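RidA family protein (Psychrobacter sp. MES7-P7E, PDB 6L8P) probably hydrolyses reactive imine and enamine intermediates with release of ammonia, as a trimeric member of the RidA deaminase family. Local coordinates at residues K30-V35 / L54-E59; A69-V74 / G135-E140; R23-T28 / T37-V42; V48-Q53 / A80-A85; V92-V97 / A122-Q127. The protein carries 1 engineered substitution. All coordinates share one frame; numbering follows the deposited sequence.

Interaction 1: K30-V35 / L54-E59; sequences KAPAAV and LGFDPE. Engineered in segment 54-59: Glu59 (natural residue Asp).
Pro32 and Pro58 pack together where two irregular loops meet, and their CA atoms, 4.0 Å apart, mark the place where the two backbones come nearest. The ring of Pro58 packs on the 30-35 loop through two carbons. CB lies against the peptide link into Pro32, 3.5 Å from Pro32 N, while CG reaches back to a point 3.5 Å from Lys30 O. Because Pro32 has no N-H, this peptide can be covered by plain carbon without burying a donor; proline suits position 32, and the apolar ring of Pro58 suits the covering role. The ring of Pro32 spans two residues in turn: its CD faces Pro58, whereas its CG settles 3.8 Å from Phe56 CB. Phe56 then extends the apolar seam. With CG anti to its own carbonyl carbon (chi1 -65°), the ring reaches across to Val35 of the other loop, where Phe56 CE2 meets Val35 CG1 at 3.9 Å. No hydrogen bond joins the loops directly. A water does so instead, accepting from Ala33 N at 3.0 Å and donating to Pro58 O at 2.7 Å. The 54-59 loop is shaped by an Asx turn in which Asp57 OD1 accepts from the backbone N of Glu59, an engineered residue. Val35 also packs on Phe105 of the second subunit. Both loops rest on helix 67-84, Ala31 on Ile81, Pro32 on Asn77 and Pro58 on Gln73; the 30-35 loop connects strands 23-26 and 41-44, and the 54-59 loop leads from strand 47-54 toward that helix.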
# COMPACT_ATOMS: atom_id res chain seq x y z
N LYS A 30 15.38 3.07 -19.13
CA LYS A 30 14.14 3.26 -19.85
C LYS A 30 13.00 3.69 -18.96
O LYS A 30 11.91 3.95 -19.46
CB LYS A 30 13.78 1.97 -20.59
CG LYS A 30 14.83 1.67 -21.68
CD LYS A 30 14.73 0.27 -22.27
CE LYS A 30 15.03 0.34 -23.76
NZ LYS A 30 16.44 -0.06 -24.05
N ALA A 31 13.21 3.75 -17.65
CA ALA A 31 12.22 4.33 -16.76
C ALA A 31 12.83 5.53 -16.04
O ALA A 31 14.07 5.69 -16.01
CB ALA A 31 11.74 3.30 -15.73
N PRO A 32 12.01 6.41 -15.48
CA PRO A 32 12.55 7.62 -14.83
C PRO A 32 13.50 7.28 -13.68
O PRO A 32 13.28 6.34 -12.89
CB PRO A 32 11.30 8.34 -14.31
CG PRO A 32 10.15 7.83 -15.22
CD PRO A 32 10.53 6.38 -15.47
N ALA A 33 14.53 8.10 -13.54
CA ALA A 33 15.34 8.00 -12.34
C ALA A 33 14.51 8.31 -11.11
O ALA A 33 13.56 9.09 -11.17
CB ALA A 33 16.50 9.01 -12.41
N ALA A 34 14.86 7.68 -9.98
CA ALA A 34 14.11 7.97 -8.75
C ALA A 34 14.20 9.46 -8.42
O ALA A 34 15.27 10.05 -8.55
CB ALA A 34 14.69 7.13 -7.62
N VAL A 35 13.09 10.05 -7.96
CA VAL A 35 13.08 11.44 -7.54
C VAL A 35 13.23 11.56 -6.03
O VAL A 35 13.06 12.65 -5.47
CB VAL A 35 11.82 12.19 -8.01
CG1 VAL A 35 11.76 12.13 -9.56
CG2 VAL A 35 10.55 11.58 -7.45
N LEU A 54 5.34 7.83 -11.57
CA LEU A 54 4.61 9.01 -12.00
C LEU A 54 4.79 9.17 -13.51
O LEU A 54 5.61 8.49 -14.13
CB LEU A 54 5.13 10.25 -11.25
CG LEU A 54 4.98 10.19 -9.72
CD1 LEU A 54 5.99 11.22 -9.05
CD2 LEU A 54 3.61 10.59 -9.34
N GLY A 55 4.00 10.09 -14.09
CA GLY A 55 3.95 10.19 -15.54
C GLY A 55 5.10 10.99 -16.16
O GLY A 55 4.86 11.83 -17.02
N PHE A 56 6.33 10.74 -15.71
CA PHE A 56 7.50 11.43 -16.27
C PHE A 56 7.94 10.80 -17.58
O PHE A 56 8.03 9.57 -17.71
CB PHE A 56 8.70 11.30 -15.32
CG PHE A 56 8.53 11.98 -14.00
CD1 PHE A 56 8.45 13.36 -13.90
CD2 PHE A 56 8.59 11.21 -12.87
CE1 PHE A 56 8.32 13.97 -12.61
CE2 PHE A 56 8.48 11.79 -11.58
CZ PHE A 56 8.34 13.18 -11.46
N ASP A 57 8.32 11.63 -18.53
CA ASP A 57 9.19 11.17 -19.61
C ASP A 57 10.54 10.75 -19.01
O ASP A 57 11.12 11.53 -18.24
CB ASP A 57 9.33 12.34 -20.58
CG ASP A 57 10.28 12.08 -21.75
OD1 ASP A 57 11.40 11.54 -21.59
OD2 ASP A 57 9.95 12.61 -22.83
N PRO A 58 11.02 9.53 -19.23
CA PRO A 58 12.21 9.08 -18.50
C PRO A 58 13.49 9.81 -18.89
O PRO A 58 14.47 9.73 -18.15
CB PRO A 58 12.30 7.58 -18.81
CG PRO A 58 11.46 7.41 -20.05
CD PRO A 58 10.39 8.42 -20.00
N GLU A 59 13.51 10.47 -20.04
CA GLU A 59 14.73 11.20 -20.39
C GLU A 59 14.71 12.62 -19.86
O GLU A 59 15.72 13.13 -19.36
CB GLU A 59 14.90 11.22 -21.91
CG GLU A 59 15.21 9.85 -22.48
CD GLU A 59 16.70 9.62 -22.63
OE1 GLU A 59 17.43 10.61 -22.88
OE2 GLU A 59 17.15 8.46 -22.49
O HOH W 1 15.82 9.47 -15.88

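Interaction 2: A69-V74 / G135-E140; sequences AQAEQV and GVVEIE
Gln70 sends its amide from the helix to the loop residue just before strand 137-144, where its OE1 accepts from Val136 N at 3.0 Å. The bond is almost straight (177° at the hydrogen), with the donor a little tilted from the carbonyl plane. An extended chain (chi2 -178°) gives glutamine the length to span this distance. Gln70 OE1 also accepts from a water at 2.8 Å, which donates to Val137 O as well, while Gln70 NE2 bonds to Arg64 O, so the amide is held at both ends and its rotation is fixed. A leucine here would probably leave Val136 N without its acceptor and the water without one of its two anchors. Nearer the helix, Gln70 CB lies 3.9 Å from Val137 CG1. Ala71 follows; its small side chain lets the helix sit close to the strand, with Ala71 CB 4.4 Å from Val137 CG1. One turn on from Gln70, Val74 fits both branches in: CG1, anti to the backbone N, meets Ile139 CB at 3.7 Å, and CG2 stands 4.2 Å from Val137 CG1. The helix and strand axes run 8.6 Å apart at 21°, nearly parallel. Strand 137-144 is bonded on its two sides to strands 47-54 and 92-99, so helix 67-84 covers the middle of the sheet, while Glu138 and Glu140 point from the other face to the second subunit.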
# COMPACT_ATOMS: atom_id res chain seq x y z
N ALA A 69 -2.34 11.29 -20.63
CA ALA A 69 -0.96 11.16 -21.07
C ALA A 69 -0.07 10.72 -19.91
O ALA A 69 0.83 9.89 -20.09
CB ALA A 69 -0.49 12.48 -21.67
N GLN A 70 -0.30 11.26 -18.71
CA GLN A 70 0.48 10.80 -17.57
C GLN A 70 0.20 9.34 -17.25
O GLN A 70 1.14 8.60 -16.95
CB GLN A 70 0.19 11.66 -16.33
CG GLN A 70 0.91 13.00 -16.39
CD GLN A 70 0.70 13.86 -15.18
OE1 GLN A 70 0.62 13.37 -14.06
NE2 GLN A 70 0.59 15.17 -15.38
N ALA A 71 -1.07 8.91 -17.31
CA ALA A 71 -1.38 7.50 -17.03
C ALA A 71 -0.75 6.55 -18.06
O ALA A 71 -0.22 5.48 -17.69
CB ALA A 71 -2.90 7.30 -16.98
N GLU A 72 -0.82 6.91 -19.34
CA GLU A 72 -0.17 6.12 -20.36
C GLU A 72 1.33 6.04 -20.12
O GLU A 72 1.95 4.98 -20.30
CB GLU A 72 -0.46 6.70 -21.75
CG GLU A 72 -1.94 6.56 -22.08
CD GLU A 72 -2.38 7.27 -23.36
OE1 GLU A 72 -1.65 8.17 -23.84
OE2 GLU A 72 -3.46 6.93 -23.88
N GLN A 73 1.94 7.18 -19.73
CA GLN A 73 3.37 7.20 -19.46
C GLN A 73 3.73 6.37 -18.23
O GLN A 73 4.74 5.68 -18.22
CB GLN A 73 3.82 8.66 -19.29
CG GLN A 73 5.35 8.80 -19.07
CD GLN A 73 6.13 8.42 -20.33
OE1 GLN A 73 5.87 8.99 -21.40
NE2 GLN A 73 6.97 7.41 -20.24
N VAL A 74 2.87 6.40 -17.20
CA VAL A 74 3.10 5.54 -16.04
C VAL A 74 3.15 4.09 -16.46
O VAL A 74 4.03 3.34 -16.03
CB VAL A 74 2.00 5.76 -14.97
CG1 VAL A 74 2.04 4.63 -13.93
CG2 VAL A 74 2.17 7.11 -14.27
N GLY A 135 2.37 15.59 -9.92
CA GLY A 135 1.70 14.57 -10.74
C GLY A 135 0.24 14.39 -10.34
O GLY A 135 -0.19 14.75 -9.24
N VAL A 136 -0.55 13.86 -11.29
CA VAL A 136 -1.96 13.57 -11.01
C VAL A 136 -2.25 12.08 -10.92
O VAL A 136 -3.40 11.70 -10.64
CB VAL A 136 -2.91 14.23 -12.02
CG1 VAL A 136 -2.71 15.73 -11.94
CG2 VAL A 136 -2.69 13.75 -13.43
N VAL A 137 -1.26 11.22 -11.11
CA VAL A 137 -1.47 9.77 -10.96
C VAL A 137 -0.13 9.12 -10.59
O VAL A 137 0.91 9.43 -11.20
CB VAL A 137 -2.09 9.14 -12.24
CG1 VAL A 137 -1.26 9.45 -13.49
CG2 VAL A 137 -2.20 7.62 -12.05
N GLU A 138 -0.14 8.24 -9.59
CA GLU A 138 1.01 7.42 -9.21
C GLU A 138 0.53 5.98 -9.11
O GLU A 138 -0.54 5.75 -8.56
CB GLU A 138 1.59 7.88 -7.84
CG GLU A 138 2.75 7.04 -7.38
CD GLU A 138 3.37 7.60 -6.10
OE1 GLU A 138 3.11 8.78 -5.73
OE2 GLU A 138 4.16 6.88 -5.43
N ILE A 139 1.27 5.03 -9.67
CA ILE A 139 0.87 3.62 -9.59
C ILE A 139 2.05 2.82 -9.10
O ILE A 139 3.15 2.93 -9.65
CB ILE A 139 0.37 3.09 -10.95
CG1 ILE A 139 -0.82 3.94 -11.43
CG2 ILE A 139 0.03 1.59 -10.82
CD1 ILE A 139 -1.48 3.43 -12.76
N GLU A 140 1.82 2.01 -8.05
CA GLU A 140 2.78 1.05 -7.51
C GLU A 140 2.39 -0.35 -7.98
O GLU A 140 1.21 -0.60 -8.21
CB GLU A 140 2.73 1.02 -6.00
CG GLU A 140 2.92 2.33 -5.34
CD GLU A 140 2.23 2.29 -3.97
OE1 GLU A 140 2.60 1.42 -3.13
OE2 GLU A 140 1.31 3.11 -3.73
O HOH W 2 1.98 11.41 -12.69

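Interaction 3: R23-T28 / T37-V42; sequences RQTIQT and TYSQAV
Gln40 grips Thr28 with both ends of its amide. OE1 accepts from Thr28 N at 2.8 Å, and NE2 donates to Thr28 O at 3.1 Å, that oxygen lying in the plane of the amide. The side chain thus imitates a neighbouring peptide, offering an acceptor and a donor to one residue of an extended chain. Its CG is anti to its carbonyl carbon (chi1 -73°) and the rest is extended, which suits glutamine to the span. NE2 also bonds to Pro32 O, so the buried amide is well supplied with partners. Next along, a water accepts from Gln40 N at 2.9 Å and donates to Ile26 O at 3.0 Å, satisfying two backbone groups that do not bond directly. Beyond the water Ile26 N donates to Ala41 O at 2.9 Å. Thr25 and Val42 form an antiparallel non-hydrogen-bonded pair, which sets strand 23-26, outermost within this chain, beside strand 41-44. Ile26 CB and Ala41 CB touch at 3.9 Å on the face turned to helix 67-84, where apolar residues belong. On the other face Thr25 CG2 is pressed tightly against Ser39 CB at 3.5 Å. Thr28 OG1 takes the N-H of Lys30, and Gln27 NE2 turns to Asp29 OD1. The second subunit supplies the remaining partners: Ser39 OG bonds to its Tyr120 O, and Arg23 carries its charge to its Asp91 in a salt bridge, with NH1 bonding also to its Tyr144 O.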
# COMPACT_ATOMS: atom_id res chain seq x y z
N ARG A 23 17.91 -10.58 -2.51
CA ARG A 23 17.42 -9.36 -3.14
C ARG A 23 18.27 -9.01 -4.35
O ARG A 23 19.49 -9.19 -4.36
CB ARG A 23 17.45 -8.19 -2.14
CG ARG A 23 16.56 -8.40 -0.94
CD ARG A 23 16.78 -7.38 0.15
NE ARG A 23 16.76 -8.09 1.41
CZ ARG A 23 17.80 -8.19 2.23
NH1 ARG A 23 17.66 -8.89 3.34
NH2 ARG A 23 18.96 -7.59 1.96
N GLN A 24 17.61 -8.53 -5.40
CA GLN A 24 18.26 -7.90 -6.54
C GLN A 24 17.59 -6.56 -6.74
O GLN A 24 16.37 -6.51 -6.93
CB GLN A 24 18.13 -8.72 -7.83
CG GLN A 24 18.22 -10.21 -7.65
CD GLN A 24 17.70 -10.95 -8.86
OE1 GLN A 24 17.01 -11.97 -8.74
NE2 GLN A 24 18.01 -10.43 -10.05
N THR A 25 18.37 -5.49 -6.75
CA THR A 25 17.85 -4.17 -7.10
C THR A 25 17.79 -4.02 -8.62
O THR A 25 18.72 -4.42 -9.34
CB THR A 25 18.73 -3.12 -6.46
OG1 THR A 25 18.76 -3.38 -5.05
CG2 THR A 25 18.17 -1.75 -6.70
N ILE A 26 16.69 -3.48 -9.12
CA ILE A 26 16.43 -3.35 -10.54
C ILE A 26 16.65 -1.89 -10.93
O ILE A 26 16.15 -0.98 -10.26
CB ILE A 26 14.99 -3.77 -10.91
CG1 ILE A 26 14.62 -5.19 -10.42
CG2 ILE A 26 14.73 -3.65 -12.42
CD1 ILE A 26 15.58 -6.32 -10.84
N GLN A 27 17.39 -1.67 -12.02
CA GLN A 27 17.54 -0.32 -12.56
C GLN A 27 17.51 -0.40 -14.08
O GLN A 27 18.09 -1.31 -14.68
CB GLN A 27 18.86 0.34 -12.12
CG GLN A 27 19.00 1.85 -12.49
CD GLN A 27 19.43 2.08 -13.95
OE1 GLN A 27 20.07 1.21 -14.56
NE2 GLN A 27 19.07 3.23 -14.51
N THR A 28 16.81 0.55 -14.68
CA THR A 28 16.82 0.69 -16.13
C THR A 28 16.76 2.16 -16.52
O THR A 28 15.95 2.93 -16.00
CB THR A 28 15.67 -0.09 -16.80
OG1 THR A 28 15.64 0.22 -18.20
CG2 THR A 28 14.31 0.24 -16.19
N THR A 37 14.80 8.97 -2.33
CA THR A 37 15.77 8.02 -1.83
C THR A 37 15.17 6.63 -1.93
O THR A 37 14.67 6.06 -0.95
CB THR A 37 16.16 8.37 -0.39
OG1 THR A 37 16.48 9.76 -0.34
CG2 THR A 37 17.35 7.54 0.04
N TYR A 38 15.20 6.07 -3.15
CA TYR A 38 14.61 4.76 -3.42
C TYR A 38 15.19 4.21 -4.73
O TYR A 38 15.77 4.95 -5.53
CB TYR A 38 13.06 4.80 -3.51
CG TYR A 38 12.46 5.68 -4.57
CD1 TYR A 38 12.17 7.01 -4.31
CD2 TYR A 38 12.16 5.18 -5.82
CE1 TYR A 38 11.62 7.84 -5.27
CE2 TYR A 38 11.58 5.98 -6.79
CZ TYR A 38 11.33 7.31 -6.51
OH TYR A 38 10.79 8.12 -7.49
N SER A 39 15.04 2.89 -4.91
CA SER A 39 15.36 2.21 -6.15
C SER A 39 14.09 2.01 -6.95
O SER A 39 12.99 1.93 -6.40
CB SER A 39 15.98 0.84 -5.89
OG SER A 39 17.25 1.03 -5.23
N GLN A 40 14.27 1.85 -8.28
CA GLN A 40 13.10 1.65 -9.13
C GLN A 40 12.31 0.40 -8.74
O GLN A 40 11.08 0.42 -8.76
CB GLN A 40 13.52 1.56 -10.60
CG GLN A 40 13.95 2.90 -11.17
CD GLN A 40 14.57 2.73 -12.56
OE1 GLN A 40 14.99 1.62 -12.91
NE2 GLN A 40 14.58 3.78 -13.36
N ALA A 41 12.99 -0.71 -8.44
CA ALA A 41 12.28 -1.91 -8.01
C ALA A 41 13.25 -2.81 -7.28
O ALA A 41 14.47 -2.70 -7.44
CB ALA A 41 11.65 -2.66 -9.20
N VAL A 42 12.69 -3.72 -6.48
CA VAL A 42 13.49 -4.73 -5.78
C VAL A 42 12.86 -6.08 -6.05
O VAL A 42 11.65 -6.26 -5.87
CB VAL A 42 13.56 -4.50 -4.26
CG1 VAL A 42 14.35 -5.67 -3.61
CG2 VAL A 42 14.22 -3.18 -3.93
O HOH W 3 16.92 1.79 -9.39

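Interaction 4: V48-Q53 / A80-A85; sequences VYISGQ and AICEAA
Helix 67-84 covers one face of the sheet in this alpha-beta fold, and near its C-terminal end Ile81 packs on Ile50 of strand 47-54. The two isoleucines slide past each other in opposite directions, Ile50 CG2 touching Ile81 CG2 at 3.9 Å. Ile50 goes on to place its CD1 3.8 Å from Cys82 SG; with CG1 anti to the carbonyl carbon and the chain extended after it (chi2 -175°), that methyl reaches the next helical residue. The beta-branched shape fits a strand, and its two arms meet Ile81 and Cys82, consecutive residues of the helix. Towards the start of the strand Val48 CG2 rests 4.0 Å from Ala85 CB, where a small residue lets the turn that follows the helix come close. Gln53, at the other end, is bent at chi2 (-59°), bringing its amide over Ile81 so that Gln53 NE2 lies 3.5 Å from Ile81 CD1. The same NE2 makes a weak bond to Ser51 O at 3.3 Å. Tyr49 and Ser51 pack on the second subunit. The axes are 9.9 Å apart and run at 154°, the helix returning against the direction of the strand. It then leads into strand 92-99, which is parallel to 47-54 but separated from it by strand 137-144, so the arrangement is the first half of a split beta-alpha-beta crossover.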
# COMPACT_ATOMS: atom_id res chain seq x y z
N VAL A 48 8.42 -9.12 -7.38
CA VAL A 48 9.10 -7.84 -7.64
C VAL A 48 8.24 -6.73 -7.05
O VAL A 48 7.05 -6.67 -7.34
CB VAL A 48 9.31 -7.58 -9.14
CG1 VAL A 48 10.06 -6.25 -9.33
CG2 VAL A 48 10.08 -8.74 -9.82
N TYR A 49 8.85 -5.85 -6.26
CA TYR A 49 8.17 -4.66 -5.73
C TYR A 49 8.64 -3.48 -6.58
O TYR A 49 9.82 -3.12 -6.53
CB TYR A 49 8.51 -4.43 -4.26
CG TYR A 49 8.05 -5.55 -3.37
CD1 TYR A 49 8.85 -6.68 -3.19
CD2 TYR A 49 6.79 -5.52 -2.81
CE1 TYR A 49 8.40 -7.76 -2.40
CE2 TYR A 49 6.34 -6.58 -2.02
CZ TYR A 49 7.14 -7.68 -1.83
OH TYR A 49 6.69 -8.76 -1.03
N ILE A 50 7.73 -2.89 -7.36
CA ILE A 50 8.05 -1.73 -8.20
C ILE A 50 7.58 -0.47 -7.48
O ILE A 50 6.40 -0.36 -7.09
CB ILE A 50 7.40 -1.83 -9.60
CG1 ILE A 50 7.84 -3.15 -10.28
CG2 ILE A 50 7.87 -0.65 -10.48
CD1 ILE A 50 7.31 -3.25 -11.76
N SER A 51 8.51 0.48 -7.34
CA SER A 51 8.22 1.77 -6.74
C SER A 51 7.08 2.48 -7.45
O SER A 51 6.78 2.23 -8.63
CB SER A 51 9.46 2.67 -6.81
OG SER A 51 10.46 2.13 -5.97
N GLY A 52 6.43 3.37 -6.71
CA GLY A 52 5.43 4.22 -7.35
C GLY A 52 6.03 4.91 -8.55
O GLY A 52 7.14 5.42 -8.50
N GLN A 53 5.31 4.88 -9.67
CA GLN A 53 5.71 5.54 -10.90
C GLN A 53 4.77 6.69 -11.18
O GLN A 53 3.54 6.55 -11.05
CB GLN A 53 5.70 4.56 -12.08
CG GLN A 53 6.75 3.46 -11.95
CD GLN A 53 8.14 4.00 -11.86
OE1 GLN A 53 8.56 4.77 -12.73
NE2 GLN A 53 8.87 3.62 -10.80
N ALA A 80 8.71 -0.83 -18.60
CA ALA A 80 10.16 -0.87 -18.71
C ALA A 80 10.80 -1.56 -17.51
O ALA A 80 11.77 -2.33 -17.66
CB ALA A 80 10.72 0.55 -18.87
N ILE A 81 10.30 -1.27 -16.30
CA ILE A 81 10.87 -1.89 -15.12
C ILE A 81 10.53 -3.37 -15.06
O ILE A 81 11.37 -4.19 -14.65
CB ILE A 81 10.40 -1.14 -13.86
CG1 ILE A 81 10.94 0.27 -13.93
CG2 ILE A 81 10.91 -1.85 -12.62
CD1 ILE A 81 10.29 1.24 -12.95
N CYS A 82 9.32 -3.74 -15.47
CA CYS A 82 8.96 -5.16 -15.54
C CYS A 82 9.95 -5.90 -16.41
O CYS A 82 10.45 -6.96 -16.02
CB CYS A 82 7.56 -5.35 -16.13
SG CYS A 82 6.18 -4.82 -15.06
N GLU A 83 10.26 -5.33 -17.57
CA GLU A 83 11.17 -6.00 -18.51
C GLU A 83 12.57 -6.07 -17.94
O GLU A 83 13.25 -7.09 -18.09
CB GLU A 83 11.14 -5.27 -19.84
CG GLU A 83 9.80 -5.40 -20.52
CD GLU A 83 9.68 -4.50 -21.74
OE1 GLU A 83 10.53 -3.60 -21.89
OE2 GLU A 83 8.74 -4.70 -22.54
N ALA A 84 13.03 -5.01 -17.27
CA ALA A 84 14.33 -5.06 -16.62
C ALA A 84 14.38 -6.13 -15.55
O ALA A 84 15.45 -6.66 -15.24
CB ALA A 84 14.66 -3.68 -16.05
N ALA A 85 13.24 -6.47 -14.96
CA ALA A 85 13.20 -7.51 -13.93
C ALA A 85 13.03 -8.91 -14.51
O ALA A 85 12.96 -9.88 -13.74
CB ALA A 85 12.06 -7.22 -12.93

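Interaction 5: V92-V97 / A122-Q127; sequences VVKFNV and ARAAVQ
Lys94 lies along the neighbouring strand, its aliphatic chain against Ala122 and Ala124. From CB the chain leaves the sheet on the face shared with those alanines, and CG is anti to the backbone N (chi1 170°). A bend at chi2 (72°) then swings it across the partner strand: CD sits 3.8 Å from Ala122 CB, and CE 3.8 Å from Ala124 N. The tip, NZ, ends in a salt bridge to Glu140 of the third subunit. With a serine in its place, Glu140 of the third subunit is likely to lose its salt-bridge mate, and Ala122 and Ala124 the methylene chain that lies over them. Beneath the side chains, five backbone bonds join the parallel strands, among them Phe95 N to Ala122 O and Val97 N to Ala124 O, each 2.9 Å. They pair the two strands of a beta-alpha-beta unit whose helix is 105-115. On the face turned to that helix, Arg123 CG packs 4.0 Å from Phe95 CB, and Arg123 CD as far from Val97 CG2. Val92 CG1 stands 3.5 Å above the centre of the Phe95 ring. The guanidinium of Arg123 bonds to Asn109 and makes a cation-pi contact with Phe112, and NE bonds to a malonate ion, probably from the crystallisation liquor. Small alanines on one face let the third subunit pack close. On the other, an arginine whose stem is wedged by apolar groups presents a fixed positive end to an anion, consistent with the substrate-carboxylate binding known in RidA proteins.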
# COMPACT_ATOMS: atom_id res chain seq x y z
N VAL A 92 2.05 -8.70 -13.32
CA VAL A 92 1.56 -7.91 -12.18
C VAL A 92 0.44 -8.67 -11.48
O VAL A 92 -0.51 -9.12 -12.13
CB VAL A 92 1.09 -6.52 -12.64
CG1 VAL A 92 0.54 -5.71 -11.44
CG2 VAL A 92 2.29 -5.76 -13.31
N VAL A 93 0.53 -8.74 -10.14
CA VAL A 93 -0.54 -9.31 -9.32
C VAL A 93 -1.30 -8.26 -8.54
O VAL A 93 -2.46 -8.51 -8.19
CB VAL A 93 0.01 -10.40 -8.37
CG1 VAL A 93 0.56 -11.60 -9.19
CG2 VAL A 93 1.04 -9.88 -7.37
N LYS A 94 -0.70 -7.07 -8.31
CA LYS A 94 -1.42 -6.04 -7.56
C LYS A 94 -0.92 -4.68 -8.03
O LYS A 94 0.29 -4.48 -8.15
CB LYS A 94 -1.19 -6.20 -6.03
CG LYS A 94 -1.68 -5.05 -5.15
CD LYS A 94 -3.18 -5.02 -5.06
CE LYS A 94 -3.69 -3.84 -4.17
NZ LYS A 94 -3.05 -3.83 -2.78
N PHE A 95 -1.85 -3.79 -8.34
CA PHE A 95 -1.57 -2.37 -8.56
C PHE A 95 -2.17 -1.55 -7.43
O PHE A 95 -3.30 -1.80 -6.99
CB PHE A 95 -2.22 -1.89 -9.87
CG PHE A 95 -1.49 -2.25 -11.12
CD1 PHE A 95 -0.14 -1.89 -11.30
CD2 PHE A 95 -2.17 -2.92 -12.15
CE1 PHE A 95 0.50 -2.20 -12.49
CE2 PHE A 95 -1.54 -3.21 -13.36
CZ PHE A 95 -0.19 -2.87 -13.53
N ASN A 96 -1.47 -0.49 -7.01
CA ASN A 96 -2.05 0.48 -6.08
C ASN A 96 -2.04 1.82 -6.78
O ASN A 96 -0.97 2.33 -7.14
CB ASN A 96 -1.23 0.54 -4.79
CG ASN A 96 -1.98 1.16 -3.68
OD1 ASN A 96 -1.77 2.33 -3.34
ND2 ASN A 96 -2.87 0.39 -3.07
N VAL A 97 -3.21 2.39 -6.99
CA VAL A 97 -3.35 3.62 -7.77
C VAL A 97 -3.68 4.78 -6.84
O VAL A 97 -4.63 4.70 -6.05
CB VAL A 97 -4.46 3.49 -8.80
CG1 VAL A 97 -4.59 4.77 -9.60
CG2 VAL A 97 -4.18 2.27 -9.76
N ALA A 122 -5.17 -7.62 -9.08
CA ALA A 122 -5.85 -6.99 -7.97
C ALA A 122 -5.47 -5.51 -7.97
O ALA A 122 -4.43 -5.10 -8.51
CB ALA A 122 -5.44 -7.66 -6.66
N ARG A 123 -6.31 -4.70 -7.37
CA ARG A 123 -6.09 -3.25 -7.39
C ARG A 123 -6.68 -2.59 -6.16
O ARG A 123 -7.68 -3.05 -5.60
CB ARG A 123 -6.72 -2.61 -8.64
CG ARG A 123 -6.08 -1.26 -9.05
CD ARG A 123 -6.71 -0.77 -10.37
NE ARG A 123 -8.07 -0.25 -10.17
CZ ARG A 123 -8.81 0.27 -11.15
NH1 ARG A 123 -8.30 0.32 -12.40
NH2 ARG A 123 -10.02 0.74 -10.88
N ALA A 124 -6.10 -1.44 -5.80
CA ALA A 124 -6.78 -0.47 -4.96
C ALA A 124 -6.65 0.90 -5.62
O ALA A 124 -5.71 1.14 -6.40
CB ALA A 124 -6.20 -0.45 -3.57
N ALA A 125 -7.57 1.80 -5.30
CA ALA A 125 -7.53 3.12 -5.92
C ALA A 125 -8.11 4.12 -4.92
O ALA A 125 -9.19 3.90 -4.36
CB ALA A 125 -8.31 3.17 -7.26
N VAL A 126 -7.41 5.24 -4.73
CA VAL A 126 -7.90 6.27 -3.83
C VAL A 126 -7.56 7.62 -4.43
O VAL A 126 -6.68 7.73 -5.29
CB VAL A 126 -7.26 6.19 -2.42
CG1 VAL A 126 -7.48 4.80 -1.78
CG2 VAL A 126 -5.76 6.51 -2.50
N GLN A 127 -8.27 8.66 -3.97
CA GLN A 127 -7.88 10.04 -4.30
C GLN A 127 -7.05 10.57 -3.13
O GLN A 127 -7.56 10.65 -2.00
CB GLN A 127 -9.10 10.93 -4.53
CG GLN A 127 -8.72 12.31 -5.09
CD GLN A 127 -9.96 13.17 -5.25
OE1 GLN A 127 -10.93 12.75 -5.89
NE2 GLN A 127 -9.95 14.36 -4.64

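Overall arrangement
From the N terminus, interaction 3 opens first and closes a short loop that brings the edge strand against strand 41-44. Interaction 1 starts within that loop and ends after strand 47-54, so the two cross, and Gln40 links them through Pro32. Interaction 4 crosses interaction 1 in turn, and interaction 2 crosses interaction 4, both binding helix 67-84 to neighbouring strands of the sheet. Interaction 2 closes the longest loop, from the helix to the last strand, and interaction 5 lies wholly within it, pairing strands 92-99 and 122-127 at the far edge. Interactions 3 and 5 stand about 20 Å apart, centre to centre.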